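Local coordinates for N-acetylneuraminic acid (Sialic acid) synthetase (Leptospira borgpetersenii serovar Hardjo-bovis, PDB 6NCS) that synthesises N-acetylneuraminic acid (sialic acid), probably by a manganese-dependent condensation of phosphoenolpyruvate with an N-acetylmannosamine-type sugar, possibly in its phosphorylated form, at the interface of chains A and B. Coordinates in Å, arbitrary orientation; residue numbers count along the deposited sequence, not the author numbering. Chains: chain A/B, N-acetylneuraminic acid (Sialic acid) synthetase.

Contact 1: the interface of chains A and B. Residues chain A 129, 131-132, 153-154, 158; chain B 273, 281, 284.
B:Arg284 reaches from the C-terminal helix of one subunit to A:Glu158 of the other, and the ionic pairing of these two side chains dominates the patch. The guanidinium nitrogen B:Arg284 NH1 lies 3.0 Å from the carboxylate oxygen A:Glu158 OE1 in a salt bridge that is also a moderately bent hydrogen bond, 149° at the hydrogen. The two side chains approach from opposite directions, but their flat ends are turned 77° against each other. NH1 therefore comes down on OE1 from above the carboxylate plane. A second bond, from B:Arg284 NH2 to A:Glu158 OE2 at 3.1 Å, is weak, in keeping with the crossed planes. B:Arg284 NH1 also makes a weak bond to the hydroxyl A:Thr153 OG1, at 3.0 Å.

Packing accompanies the polar contacts. The sulfur A:Cys132 SG sits over the rim of one face of the guanidinium, 3.8 Å from B:Arg284 CZ. The methylene B:Arg284 CG rests on the carbonyl oxygen A:Cys129 O, at 3.2 Å, so the aliphatic stem is in contact as well as the head. That stem leaves the helix with CG opposite the backbone N, and a bend at chi3 (76°) swings the guanidinium toward A:Glu158. Beside it, the A:Thr153 and B:Ile281 side chains run antiparallel, flank to flank, with A:Thr153 CB 3.6 Å from B:Ile281 CG1. The ring of B:Pro273 lies against the A:Thr153 backbone, B:Pro273 CG being 3.8 Å from A:Thr153 O.

On chain A, the patch draws on the short 3-10 helix 128-130 and the residues just after it, the loop following strand 146-150, and helix 156-168. On chain B, B:Ile281 and B:Arg284 lie one turn apart on helix 278-287, with B:Pro273 in the loop before the 3-10 helix 275-277 that precedes it, so the C-terminal segment of one NeuB-family subunit lies against the other subunit.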
# COMPACT_ATOMS: atom_id res chain seq x y z
N CYS A 129 -10.12 23.08 -2.42
CA CYS A 129 -11.30 23.93 -2.48
C CYS A 129 -11.46 24.62 -3.83
O CYS A 129 -12.53 25.20 -4.08
CB CYS A 129 -11.22 24.99 -1.39
SG CYS A 129 -9.87 26.19 -1.63
N ILE A 131 -11.05 22.99 -6.83
CA ILE A 131 -11.21 22.01 -7.89
C ILE A 131 -12.41 22.33 -8.78
O ILE A 131 -12.52 21.78 -9.88
CB ILE A 131 -11.29 20.59 -7.29
CG1 ILE A 131 -11.12 19.54 -8.40
CG2 ILE A 131 -12.59 20.40 -6.51
CD1 ILE A 131 -10.64 18.20 -7.92
N CYS A 132 -13.29 23.23 -8.34
CA CYS A 132 -14.38 23.73 -9.16
C CYS A 132 -14.22 25.20 -9.48
O CYS A 132 -15.18 25.85 -9.92
CB CYS A 132 -15.72 23.50 -8.45
SG CYS A 132 -16.04 21.77 -8.09
N THR A 153 -12.85 17.12 -1.44
CA THR A 153 -14.24 17.53 -1.67
C THR A 153 -14.84 16.98 -2.97
O THR A 153 -16.06 17.09 -3.15
CB THR A 153 -14.44 19.06 -1.69
OG1 THR A 153 -13.97 19.59 -2.94
CG2 THR A 153 -13.71 19.73 -0.55
N ALA A 154 -14.06 16.40 -3.88
CA ALA A 154 -14.51 16.23 -5.27
C ALA A 154 -15.03 14.83 -5.58
O ALA A 154 -14.46 13.82 -5.15
CB ALA A 154 -13.38 16.58 -6.24
N GLU A 158 -16.50 15.68 -10.93
CA GLU A 158 -15.82 16.95 -10.71
C GLU A 158 -14.33 16.84 -11.03
O GLU A 158 -13.73 17.77 -11.57
CB GLU A 158 -16.04 17.42 -9.27
CG GLU A 158 -17.45 17.94 -9.03
CD GLU A 158 -17.82 18.08 -7.57
OE1 GLU A 158 -17.07 17.60 -6.70
OE2 GLU A 158 -18.89 18.67 -7.29
N PRO B 273 -16.57 12.11 -1.97
CA PRO B 273 -16.05 12.69 -0.73
C PRO B 273 -16.54 11.96 0.51
O PRO B 273 -17.61 11.33 0.52
CB PRO B 273 -16.58 14.13 -0.77
CG PRO B 273 -17.81 14.05 -1.62
CD PRO B 273 -17.48 13.03 -2.68
N ILE B 281 -16.89 21.25 1.53
CA ILE B 281 -17.74 21.26 0.35
C ILE B 281 -18.64 22.50 0.34
O ILE B 281 -18.80 23.15 -0.70
CB ILE B 281 -18.57 19.97 0.27
CG1 ILE B 281 -17.66 18.77 -0.05
CG2 ILE B 281 -19.68 20.11 -0.77
CD1 ILE B 281 -18.32 17.43 0.15
N ARG B 284 -16.58 25.50 -0.45
CA ARG B 284 -16.24 25.48 -1.87
C ARG B 284 -17.42 25.92 -2.73
O ARG B 284 -17.27 26.75 -3.64
CB ARG B 284 -15.79 24.07 -2.26
CG ARG B 284 -15.43 23.88 -3.72
CD ARG B 284 -15.49 22.41 -4.11
NE ARG B 284 -16.87 21.94 -4.27
CZ ARG B 284 -17.20 20.72 -4.65
NH1 ARG B 284 -16.25 19.82 -4.91
NH2 ARG B 284 -18.48 20.38 -4.79

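Contact 2: the interface of chains A and B. Residues chain A 67-68, 108, 130, 133; chain B 288, 290.
B:Arg288, just beyond the last helix of a NeuB-family subunit, inserts its guanidinium among A:Asp130, A:Phe108 and A:Glu67 of the partner chain. The tight part of the contact is the side-on grip on A:Asp130. B:Arg288 NE lies 2.8 Å from A:Asp130 OD1, on the syn lone pair of that oxygen, while B:Arg288 NH2 is 3.0 Å from A:Asp130 OD2 along a nearly straight bond (169° at the hydrogen). The flat groups are 42° apart, so the pair is twisted rather than coplanar. B:Arg288 NH2 has a further acceptor in the backbone carbonyl A:Phe108 O, at 2.7 Å, which it meets in the carbonyl plane on a lone pair. From the other arm, B:Arg288 NH1 makes a nearly straight hydrogen bond of 2.9 Å, also a salt bridge, to A:Glu67 OE1, coming from above the carboxylate plane. All three guanidinium nitrogens are thus bonded across the interface, which should fix the group's rotation. Bends at chi2 and chi3 (-67° at the latter) fold the B:Arg288 side chain back, turning its NE edge toward A:Asp130.

A bond within chain A helps position A:Asp130: the amide A:Asn133 ND2 points at A:Asp130 OD1 from above the carboxylate plane, at 3.0 Å. Also within chain A, the A:Arg68 guanidinium overlaps the rim of the A:Phe108 ring, with ring atom CZ facing the guanidinium centre. The like charge of A:Arg68 remains well separated from B:Arg288.

Contacts are looser around B:Lys290, the last residue of the chain. Its side chain runs alongside A:Asn133, B:Lys290 CG lying 3.7 Å from the amide carbon A:Asn133 CG, and then bends toward A:Glu67. The terminal amine B:Lys290 NZ meets A:Glu67 OE2 at 2.9 Å, again from above the carboxylate plane. One carboxylate thereby holds two basic residues, which would probably favour its ionised form.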
# COMPACT_ATOMS: atom_id res chain seq x y z
N GLU A 67 -10.66 37.86 -0.73
CA GLU A 67 -11.04 37.06 -1.89
C GLU A 67 -11.26 35.61 -1.48
O GLU A 67 -12.21 34.95 -1.94
CB GLU A 67 -9.96 37.17 -2.96
CG GLU A 67 -10.36 36.71 -4.35
CD GLU A 67 -10.31 35.21 -4.53
OE1 GLU A 67 -9.63 34.52 -3.74
OE2 GLU A 67 -10.96 34.72 -5.48
N ARG A 68 -10.42 35.12 -0.58
CA ARG A 68 -10.43 33.70 -0.24
C ARG A 68 -11.60 33.34 0.67
O ARG A 68 -12.18 32.26 0.53
CB ARG A 68 -9.10 33.34 0.41
CG ARG A 68 -8.93 31.88 0.76
CD ARG A 68 -7.53 31.67 1.30
NE ARG A 68 -7.28 30.32 1.76
CZ ARG A 68 -6.08 29.89 2.15
NH1 ARG A 68 -5.04 30.73 2.13
NH2 ARG A 68 -5.92 28.64 2.55
N PHE A 108 -4.38 31.43 -5.00
CA PHE A 108 -5.81 31.32 -4.77
C PHE A 108 -6.61 32.23 -5.68
O PHE A 108 -7.84 32.21 -5.62
CB PHE A 108 -6.13 31.62 -3.30
CG PHE A 108 -5.77 30.49 -2.37
CD1 PHE A 108 -4.45 30.24 -2.03
CD2 PHE A 108 -6.76 29.66 -1.85
CE1 PHE A 108 -4.12 29.18 -1.19
CE2 PHE A 108 -6.42 28.60 -1.00
CZ PHE A 108 -5.11 28.37 -0.67
N ASP A 130 -10.45 24.58 -4.70
CA ASP A 130 -10.52 25.23 -6.00
C ASP A 130 -10.66 24.22 -7.14
O ASP A 130 -10.45 24.57 -8.30
CB ASP A 130 -9.30 26.12 -6.21
CG ASP A 130 -9.43 27.41 -5.44
OD1 ASP A 130 -10.58 27.87 -5.32
OD2 ASP A 130 -8.41 27.94 -4.94
N ASN A 133 -13.02 25.75 -9.29
CA ASN A 133 -12.72 27.15 -9.59
C ASN A 133 -12.25 27.22 -11.04
O ASN A 133 -11.05 27.24 -11.34
CB ASN A 133 -11.68 27.68 -8.61
CG ASN A 133 -11.50 29.19 -8.67
OD1 ASN A 133 -11.73 29.82 -9.69
ND2 ASN A 133 -11.07 29.76 -7.55
N ARG B 288 -16.04 29.43 -4.04
CA ARG B 288 -14.92 29.07 -4.91
C ARG B 288 -15.37 28.52 -6.26
O ARG B 288 -14.54 28.03 -7.02
CB ARG B 288 -14.01 28.06 -4.19
CG ARG B 288 -13.60 28.50 -2.79
CD ARG B 288 -12.88 29.86 -2.82
NE ARG B 288 -11.59 29.79 -3.49
CZ ARG B 288 -10.82 30.84 -3.77
NH1 ARG B 288 -11.21 32.06 -3.44
NH2 ARG B 288 -9.65 30.66 -4.38
N LYS B 290 -16.08 29.83 -9.23
CA LYS B 290 -15.97 31.06 -10.01
C LYS B 290 -15.08 30.86 -11.23
O LYS B 290 -14.63 29.75 -11.50
CB LYS B 290 -15.41 32.20 -9.13
CG LYS B 290 -14.09 31.87 -8.44
CD LYS B 290 -13.98 32.55 -7.07
CE LYS B 290 -13.80 34.05 -7.19
NZ LYS B 290 -13.82 34.73 -5.86
OXT LYS B 290 -14.81 31.80 -11.98

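Contacts 1 and 2 lie about 11 Å apart, measured between the centres of their C-alpha atoms, and follow one continuous C-terminal segment of chain B. Helix 278-287, with B:Pro273 before it, supplies contact 1, and the residues immediately after the helix supply contact 2. On chain A, the stretch 129-133 runs through both, its successive residues divided between them. Basic side chains of the tail meet acidic ones of the partner in each contact. Because the interface is two-fold symmetric, the tail of chain A binds chain B in the same way. This reciprocal exchange of tails is consistent with a stable dimer, although the coordinates alone do not establish the oligomer in solution.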